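Local coordinates for protein 3-hydroxyacyl-CoA dehydrogenase (Burkholderia thailandensis, PDB 4XGN) that binds NAD and probably catalyses the reversible oxidation of 3-hydroxyacyl-CoA thioesters to 3-ketoacyl-CoA, as a member of the short-chain dehydrogenase family, at residues Thr84-Val89 with Ala135-Ala140; Gly38-Ala43 with Arg55-Val60; Ile94-Lys99 with Leu109-Lys114. One frame throughout, in Å; residues are numbered along the deposited sequence.

Interaction 1: Thr84-Val89 with Ala135-Ala140; sequences TLRGLV and AANEPA
Arg86 and Asn137 run past one another in opposite directions, each ending on a backbone carbonyl of the other segment, with guanidinium and amide planes turned 80° apart. Arg86 starts beside its own backbone N, with CG anti to the carbonyl carbon, and bends at chi2 before reaching the chain beyond Asn137. There its two terminal nitrogens, NH1 and NH2, grip one atom end-on: NH1 lies 2.8 Å from Glu138 O in a nearly straight bond (162°), and NH2 shares the same oxygen at 3.3 Å. Glu138 O sits in the guanidinium plane for both, but only NH1 also lies in the carbonyl plane; NH2 approaches from above it. A water joins NH2, weakly, to Pro139 O. Both faces of the guanidinium are packed, by Ala140 CB 4.1 Å above one, toward the rim, and by Thr84 CG2 3.7 Å above the other, over the centre, so the guanidinium lies between two methyls while its edge is bonded to Glu138 O.

Asn137 works the other way. Its ND2 donates to Leu85 O at 2.8 Å, in the carbonyl plane but noticeably bent (137°), while OD1 accepts a hydrogen bond from a water, which in turn accepts one from Leu85 N. The amide thus serves both backbone polar atoms of Leu85, one directly and one through solvent, and Thr84 CG2 rests against OD1. Arg86 NH1 and Asn137 ND2 both donate also to Arg145 O, bringing in the residue just before strand 146-151. By these side-chain-to-backbone bonds the loop after helix 109-135 is tied to the N-terminal end of strand 85-90, at the end of the parallel sheet opposite the one where dinucleotides bind in a Rossmann fold.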
loop_
_atom_site.group_PDB
_atom_site.type_symbol
_atom_site.label_atom_id
_atom_site.label_comp_id
_atom_site.label_asym_id
_atom_site.label_seq_id
_atom_site.Cartn_x
_atom_site.Cartn_y
_atom_site.Cartn_z
ATOM N N THR A 84 10.550 -34.311 8.228
ATOM C CA THR A 84 11.251 -33.118 7.760
ATOM C C THR A 84 10.266 -31.950 7.773
ATOM O O THR A 84 9.257 -31.960 7.075
ATOM C CB THR A 84 11.846 -33.316 6.354
ATOM O OG1 THR A 84 12.740 -34.422 6.430
ATOM C CG2 THR A 84 12.621 -32.062 5.901
ATOM N N LEU A 85 10.568 -30.961 8.605
ATOM C CA LEU A 85 9.665 -29.818 8.799
ATOM C C LEU A 85 9.829 -28.930 7.572
ATOM O O LEU A 85 10.904 -28.373 7.397
ATOM C CB LEU A 85 10.044 -29.073 10.050
ATOM C CG LEU A 85 9.347 -27.715 10.310
ATOM C CD1 LEU A 85 7.821 -27.862 10.375
ATOM C CD2 LEU A 85 9.918 -27.023 11.545
ATOM N N ARG A 86 8.808 -28.847 6.712
ATOM C CA ARG A 86 8.873 -27.996 5.505
ATOM C C ARG A 86 7.992 -26.774 5.570
ATOM O O ARG A 86 8.170 -25.876 4.727
ATOM C CB ARG A 86 8.494 -28.768 4.230
ATOM C CG ARG A 86 9.501 -29.792 3.812
ATOM C CD ARG A 86 10.852 -29.171 3.450
ATOM N NE ARG A 86 11.674 -30.206 2.788
ATOM C CZ ARG A 86 12.991 -30.154 2.628
ATOM N NH1 ARG A 86 13.729 -29.135 3.065
ATOM N NH2 ARG A 86 13.575 -31.182 2.028
ATOM N N GLY A 87 7.048 -26.713 6.524
ATOM C CA GLY A 87 6.180 -25.544 6.610
ATOM C C GLY A 87 5.710 -25.232 7.986
ATOM O O GLY A 87 5.483 -26.148 8.800
ATOM N N LEU A 88 5.580 -23.923 8.242
ATOM C CA LEU A 88 4.960 -23.386 9.449
ATOM C C LEU A 88 3.789 -22.499 9.001
ATOM O O LEU A 88 3.937 -21.696 8.049
ATOM C CB LEU A 88 5.934 -22.535 10.261
ATOM C CG LEU A 88 5.356 -21.646 11.369
ATOM C CD1 LEU A 88 4.845 -22.535 12.480
ATOM C CD2 LEU A 88 6.397 -20.696 11.930
ATOM N N VAL A 89 2.630 -22.696 9.622
ATOM C CA VAL A 89 1.461 -21.886 9.393
ATOM C C VAL A 89 1.045 -21.306 10.703
ATOM O O VAL A 89 0.661 -22.065 11.625
ATOM C CB VAL A 89 0.327 -22.690 8.742
ATOM C CG1 VAL A 89 -0.824 -21.783 8.398
ATOM C CG2 VAL A 89 0.846 -23.421 7.488
ATOM N N ALA A 135 16.421 -24.116 8.598
ATOM C CA ALA A 135 17.725 -23.729 8.047
ATOM C C ALA A 135 18.721 -24.919 8.039
ATOM O O ALA A 135 19.666 -24.934 7.254
ATOM C CB ALA A 135 18.303 -22.586 8.855
ATOM N N ALA A 136 18.477 -25.897 8.903
ATOM C CA ALA A 136 19.284 -27.089 8.977
ATOM C C ALA A 136 18.863 -28.182 8.007
ATOM O O ALA A 136 19.579 -29.202 7.876
ATOM C CB ALA A 136 19.292 -27.605 10.415
ATOM N N ASN A 137 17.732 -28.025 7.311
ATOM C CA ASN A 137 17.288 -29.028 6.376
ATOM C C ASN A 137 18.170 -28.961 5.142
ATOM O O ASN A 137 18.770 -27.925 4.832
ATOM C CB ASN A 137 15.856 -28.784 5.874
ATOM C CG ASN A 137 14.784 -29.000 6.933
ATOM O OD1 ASN A 137 14.963 -29.764 7.880
ATOM N ND2 ASN A 137 13.644 -28.323 6.762
ATOM N N GLU A 138 18.223 -30.073 4.435
ATOM C CA GLU A 138 18.671 -30.068 3.058
ATOM C C GLU A 138 17.596 -29.430 2.170
ATOM O O GLU A 138 16.417 -29.638 2.415
ATOM C CB GLU A 138 18.973 -31.489 2.612
ATOM C CG GLU A 138 20.136 -32.098 3.385
ATOM C CD GLU A 138 21.445 -31.333 3.189
ATOM O OE1 GLU A 138 21.788 -30.973 2.025
ATOM O OE2 GLU A 138 22.136 -31.111 4.210
ATOM N N PRO A 139 17.997 -28.632 1.160
ATOM C CA PRO A 139 16.968 -28.106 0.268
ATOM C C PRO A 139 16.134 -29.180 -0.443
ATOM O O PRO A 139 16.660 -30.233 -0.827
ATOM C CB PRO A 139 17.780 -27.283 -0.753
ATOM C CG PRO A 139 19.021 -26.896 -0.037
ATOM C CD PRO A 139 19.328 -28.073 0.840
ATOM N N ALA A 140 14.841 -28.921 -0.595
ATOM C CA ALA A 140 13.991 -29.662 -1.514
ATOM C C ALA A 140 14.480 -29.489 -2.981
ATOM O O ALA A 140 15.313 -28.638 -3.257
ATOM C CB ALA A 140 12.555 -29.170 -1.391
HETATM O O HOH W 1 13.320 -30.818 9.774
HETATM O O HOH W 2 15.714 -32.782 0.307
#

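Interaction 2: Gly38-Ala43 with Arg55-Val60; sequences GKVVLA and RELGGV
Two backbone bonds pair Val60 with strand 39-44 in parallel register: Val60 N donates to Val40 O at 2.9 Å and Leu42 N to Val60 O at 2.9 Å, so that Val60 bridges Val41, the residue between its two partners. The first bond lies in the plane of the Val40 carbonyl, whereas the second arrives nearly along the C=O axis of Val60. Just before the bridge, helix 47-57 closes with a Schellman motif in which Gly58 takes a positive phi. Gly59 then passes so close that its CA makes a CA-H...O contact with Val40 O at 3.2 Å, an approach that depends on the lack of a side chain on the side turned to the strand.

Val41 and Val60 project from the same face of the sheet, and Val41 CG2 packs alongside Val60 CB at 4.3 Å. Val40 lies on the other face, where its CG2 meets the tip of Leu57, CD1, at 4.2 Å. Leu42, with CG anti to its carbonyl carbon, sends its side chain along that face toward Leu53 and Ala54. Between strand and helix end, a water accepts from Val40 N and donates to Leu57 O, satisfying both where they cannot meet directly.

The whole closes a beta-alpha-beta unit of strand 39-44, helix 47-57 and strand 60-63, the last being the outermost strand of the sheet within this chain. Helix 24-35 packs on the Val40, Leu42 and Leu57 side, helix 69-82 covers Val41, and strand 15-19 pairs with the other edge of strand 39-44.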
loop_
_atom_site.group_PDB
_atom_site.type_symbol
_atom_site.label_atom_id
_atom_site.label_comp_id
_atom_site.label_asym_id
_atom_site.label_seq_id
_atom_site.Cartn_x
_atom_site.Cartn_y
_atom_site.Cartn_z
ATOM N N GLY A 38 0.540 -34.675 3.783
ATOM C CA GLY A 38 1.418 -34.089 4.786
ATOM C C GLY A 38 1.097 -34.631 6.168
ATOM O O GLY A 38 0.019 -35.199 6.385
ATOM N N LYS A 39 2.067 -34.491 7.069
ATOM C CA LYS A 39 1.952 -34.879 8.452
ATOM C C LYS A 39 1.928 -33.613 9.273
ATOM O O LYS A 39 2.787 -32.776 9.090
ATOM C CB LYS A 39 3.155 -35.722 8.858
ATOM C CG LYS A 39 3.297 -36.984 8.012
ATOM C CD LYS A 39 4.679 -37.613 8.201
ATOM C CE LYS A 39 4.913 -38.762 7.270
ATOM N NZ LYS A 39 6.376 -38.885 6.938
ATOM N N VAL A 40 0.933 -33.467 10.119
ATOM C CA VAL A 40 0.776 -32.188 10.852
ATOM C C VAL A 40 1.157 -32.305 12.324
ATOM O O VAL A 40 0.957 -33.335 12.994
ATOM C CB VAL A 40 -0.635 -31.616 10.719
ATOM C CG1 VAL A 40 -0.974 -31.352 9.261
ATOM C CG2 VAL A 40 -1.678 -32.462 11.435
ATOM N N VAL A 41 1.765 -31.239 12.823
ATOM C CA VAL A 41 1.845 -30.969 14.229
ATOM C C VAL A 41 0.965 -29.771 14.513
ATOM O O VAL A 41 1.176 -28.700 13.897
ATOM C CB VAL A 41 3.284 -30.629 14.665
ATOM C CG1 VAL A 41 3.334 -30.266 16.168
ATOM C CG2 VAL A 41 4.212 -31.805 14.338
ATOM N N LEU A 42 0.006 -29.948 15.436
ATOM C CA LEU A 42 -0.896 -28.896 15.843
ATOM C C LEU A 42 -0.422 -28.341 17.139
ATOM O O LEU A 42 -0.291 -29.063 18.116
ATOM C CB LEU A 42 -2.330 -29.410 15.978
ATOM C CG LEU A 42 -2.818 -30.290 14.829
ATOM C CD1 LEU A 42 -4.250 -30.781 15.086
ATOM C CD2 LEU A 42 -2.757 -29.507 13.553
ATOM N N ALA A 43 -0.222 -27.019 17.159
ATOM C CA ALA A 43 0.229 -26.281 18.345
ATOM C C ALA A 43 -0.883 -25.312 18.783
ATOM O O ALA A 43 -1.296 -24.457 18.024
ATOM C CB ALA A 43 1.522 -25.555 18.019
ATOM N N ARG A 55 -5.228 -36.738 16.506
ATOM C CA ARG A 55 -5.588 -38.159 16.306
ATOM C C ARG A 55 -6.356 -38.411 15.014
ATOM O O ARG A 55 -6.038 -39.368 14.248
ATOM C CB ARG A 55 -6.363 -38.716 17.500
ATOM C CG ARG A 55 -5.502 -38.872 18.735
ATOM C CD ARG A 55 -6.340 -39.391 19.882
ATOM N NE ARG A 55 -5.499 -39.704 21.030
ATOM C CZ ARG A 55 -5.649 -40.781 21.810
ATOM N NH1 ARG A 55 -6.619 -41.667 21.604
ATOM N NH2 ARG A 55 -4.820 -40.989 22.836
ATOM N N GLU A 56 -7.373 -37.581 14.766
ATOM C CA GLU A 56 -8.215 -37.701 13.585
ATOM C C GLU A 56 -7.330 -37.632 12.317
ATOM O O GLU A 56 -7.543 -38.399 11.322
ATOM C CB GLU A 56 -9.324 -36.627 13.603
ATOM C CG GLU A 56 -10.358 -36.715 12.492
ATOM C CD GLU A 56 -11.358 -35.581 12.494
ATOM O OE1 GLU A 56 -11.453 -34.809 13.498
ATOM O OE2 GLU A 56 -12.035 -35.441 11.453
ATOM N N LEU A 57 -6.303 -36.782 12.352
ATOM C CA LEU A 57 -5.429 -36.557 11.188
ATOM C C LEU A 57 -4.155 -37.381 11.167
ATOM O O LEU A 57 -3.365 -37.255 10.202
ATOM C CB LEU A 57 -5.064 -35.044 11.066
ATOM C CG LEU A 57 -6.296 -34.161 10.954
ATOM C CD1 LEU A 57 -5.845 -32.712 10.775
ATOM C CD2 LEU A 57 -7.234 -34.511 9.820
ATOM N N GLY A 58 -3.987 -38.280 12.141
ATOM C CA GLY A 58 -2.768 -39.049 12.233
ATOM C C GLY A 58 -1.517 -38.211 12.457
ATOM O O GLY A 58 -0.440 -38.667 12.108
ATOM N N GLY A 59 -1.639 -37.022 13.087
ATOM C CA GLY A 59 -0.501 -36.189 13.406
ATOM C C GLY A 59 -0.214 -36.125 14.890
ATOM O O GLY A 59 -0.527 -37.078 15.631
ATOM N N VAL A 60 0.391 -35.029 15.336
ATOM C CA VAL A 60 0.827 -34.868 16.721
ATOM C C VAL A 60 0.284 -33.549 17.246
ATOM O O VAL A 60 0.283 -32.571 16.528
ATOM C CB VAL A 60 2.381 -34.879 16.790
ATOM C CG1 VAL A 60 2.923 -34.470 18.153
ATOM C CG2 VAL A 60 2.929 -36.227 16.332
HETATM O O HOH W 3 -1.353 -35.341 9.605
#

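Interaction 3: Ile94-Lys99 with Leu109-Lys114; sequences IAPAAK and LELFAK
Ile94 O is held by one hydrogen bond, from Asn119 ND2 further along helix 109-135. No hydrogen bond crosses between 94-99 and 109-114 themselves.

What joins the two segments is mainly one forked side chain. Leu111 leaves the helix with CG anti to its backbone N (chi1 -172°), and its two methyls divide between Pro96 and Ala98. CD1 slides against the ring of Pro96, lying 3.8 Å from Pro96 CB and just as near to CG, so it touches the ring at both carbons together. CD2 touches the methyl of Ala98, CB, at 3.7 Å.

Three residues further along the helix, Ile94 and Lys114 cross at about a right angle. The tip of Ile94, CD1, rests on the aliphatic stem of Lys114 at CG, 3.9 Å away. Ile94 reaches it with CG1 in the crowded position between backbone N and carbonyl carbon (chi1 50°). The Lys114 chain is extended until it bends at chi4; the residue is modelled in two conformers, and this account holds for one of them. The side chain of Ile94 also comes within about 4 Å of the bound NAD, which places the loop after strand 85-90 beside the cofactor pocket, whereas Phe112, pointing away from the loop, stacks on Phe124 of the second subunit.

Between these two segments the contact is apolar, near the surface and without directional bonds. Their relative position therefore rests on the fit of methyl, ring and methylene groups, while Asn119 supplies a polar tie between the loop and the same helix.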
loop_
_atom_site.group_PDB
_atom_site.type_symbol
_atom_site.label_atom_id
_atom_site.label_comp_id
_atom_site.label_asym_id
_atom_site.label_seq_id
_atom_site.Cartn_x
_atom_site.Cartn_y
_atom_site.Cartn_z
ATOM N N ILE A 94 -6.048 -13.953 18.598
ATOM C CA ILE A 94 -7.232 -13.511 19.287
ATOM C C ILE A 94 -7.613 -12.145 18.692
ATOM O O ILE A 94 -6.750 -11.442 18.156
ATOM C CB ILE A 94 -7.039 -13.370 20.817
ATOM C CG1 ILE A 94 -5.798 -12.547 21.142
ATOM C CG2 ILE A 94 -6.895 -14.741 21.454
ATOM C CD1 ILE A 94 -5.624 -12.216 22.601
ATOM N N ALA A 95 -8.911 -11.809 18.774
ATOM C CA ALA A 95 -9.434 -10.557 18.184
ATOM C C ALA A 95 -10.396 -9.846 19.144
ATOM O O ALA A 95 -11.573 -9.696 18.861
ATOM C CB ALA A 95 -10.101 -10.826 16.859
ATOM N N PRO A 96 -9.892 -9.374 20.270
ATOM C CA PRO A 96 -10.773 -8.593 21.152
ATOM C C PRO A 96 -11.088 -7.206 20.561
ATOM O O PRO A 96 -10.541 -6.848 19.528
ATOM C CB PRO A 96 -10.005 -8.541 22.485
ATOM C CG PRO A 96 -8.588 -8.825 22.145
ATOM C CD PRO A 96 -8.520 -9.512 20.808
ATOM N N ALA A 97 -12.096 -6.541 21.103
ATOM C CA ALA A 97 -12.466 -5.229 20.624
ATOM C C ALA A 97 -12.542 -4.280 21.825
ATOM O O ALA A 97 -13.078 -4.626 22.880
ATOM C CB ALA A 97 -13.809 -5.286 19.933
ATOM N N ALA A 98 -12.061 -3.070 21.618
ATOM C CA ALA A 98 -12.159 -2.013 22.609
ATOM C C ALA A 98 -11.738 -0.725 21.914
ATOM O O ALA A 98 -10.745 -0.719 21.183
ATOM C CB ALA A 98 -11.229 -2.268 23.778
ATOM N N LYS A 99 -12.478 0.327 22.163
ATOM C CA LYS A 99 -12.177 1.636 21.583
ATOM C C LYS A 99 -11.016 2.289 22.279
ATOM O O LYS A 99 -10.826 2.115 23.472
ATOM C CB LYS A 99 -13.393 2.555 21.668
ATOM C CG LYS A 99 -14.548 2.144 20.747
ATOM C CD LYS A 99 -15.777 3.021 20.965
ATOM C CE LYS A 99 -16.995 2.386 20.292
ATOM N NZ LYS A 99 -18.192 3.273 20.352
ATOM N N LEU A 109 -4.621 -0.874 28.914
ATOM C CA LEU A 109 -3.325 -1.167 28.356
ATOM C C LEU A 109 -3.119 -2.684 28.189
ATOM O O LEU A 109 -2.601 -3.124 27.172
ATOM C CB LEU A 109 -2.217 -0.562 29.198
ATOM C CG LEU A 109 -0.801 -0.736 28.652
ATOM C CD1 LEU A 109 -0.645 -0.191 27.258
ATOM C CD2 LEU A 109 0.147 -0.087 29.653
ATOM N N GLU A 110 -3.488 -3.451 29.202
ATOM C CA GLU A 110 -3.278 -4.939 29.135
ATOM C C GLU A 110 -3.956 -5.588 27.941
ATOM O O GLU A 110 -3.405 -6.550 27.366
ATOM C CB GLU A 110 -3.746 -5.631 30.460
ATOM C CG GLU A 110 -3.609 -7.177 30.443
ATOM C CD GLU A 110 -4.815 -8.022 29.898
ATOM O OE1 GLU A 110 -5.954 -7.510 29.676
ATOM O OE2 GLU A 110 -4.653 -9.278 29.749
ATOM N N LEU A 111 -5.148 -5.136 27.566
ATOM C CA LEU A 111 -5.857 -5.717 26.438
ATOM C C LEU A 111 -5.073 -5.508 25.132
ATOM O O LEU A 111 -4.952 -6.414 24.321
ATOM C CB LEU A 111 -7.272 -5.142 26.319
ATOM C CG LEU A 111 -8.183 -5.787 25.297
ATOM C CD1 LEU A 111 -8.296 -7.283 25.583
ATOM C CD2 LEU A 111 -9.556 -5.148 25.328
ATOM N N PHE A 112 -4.519 -4.318 24.962
ATOM C CA PHE A 112 -3.666 -4.032 23.816
ATOM C C PHE A 112 -2.408 -4.902 23.863
ATOM O O PHE A 112 -2.070 -5.607 22.904
ATOM C CB PHE A 112 -3.284 -2.544 23.782
ATOM C CG PHE A 112 -2.547 -2.134 22.521
ATOM C CD1 PHE A 112 -1.164 -2.228 22.440
ATOM C CD2 PHE A 112 -3.242 -1.637 21.453
ATOM C CE1 PHE A 112 -0.481 -1.855 21.281
ATOM C CE2 PHE A 112 -2.571 -1.230 20.294
ATOM C CZ PHE A 112 -1.194 -1.346 20.210
ATOM N N ALA A 113 -1.761 -4.911 25.029
ATOM C CA ALA A 113 -0.544 -5.686 25.166
ATOM C C ALA A 113 -0.766 -7.184 24.929
ATOM O O ALA A 113 0.034 -7.797 24.193
ATOM C CB ALA A 113 0.099 -5.461 26.515
ATOM N N LYS A 114 -1.862 -7.752 25.435
ATOM C CA LYS A 114 -2.136 -9.187 25.250
ATOM C C LYS A 114 -2.363 -9.519 23.783
ATOM O O LYS A 114 -1.858 -10.532 23.270
ATOM C CB LYS A 114 -3.348 -9.643 26.055
ATOM C CG LYS A 114 -3.736 -11.087 25.771
ATOM C CD LYS A 114 -4.546 -11.716 26.886
ATOM C CE LYS A 114 -4.690 -13.201 26.575
ATOM N NZ LYS A 114 -3.455 -13.952 26.959
#

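Overall arrangement
All three contacts belong to the same Rossmann-type domain, but none touches another. Interaction 2 comes first along the chain, closing the strand 39-44 to strand 60-63 unit before strand 85-90 begins. Interaction 1 then spans the whole of helix 109-135, and interaction 3 falls between its two segments. Interactions 1 and 2 both reach the parallel sheet, with centres about 17 Å apart. Interactions 1 and 3 lie on opposite sides of the chain's centre, their own centres about 34 Å apart, and involve the two ends of helix 109-135: the loop after it and its first turns. The contacts thus lie at the sheet edge, at the N-terminal end of strand 85-90 and by the cofactor pocket.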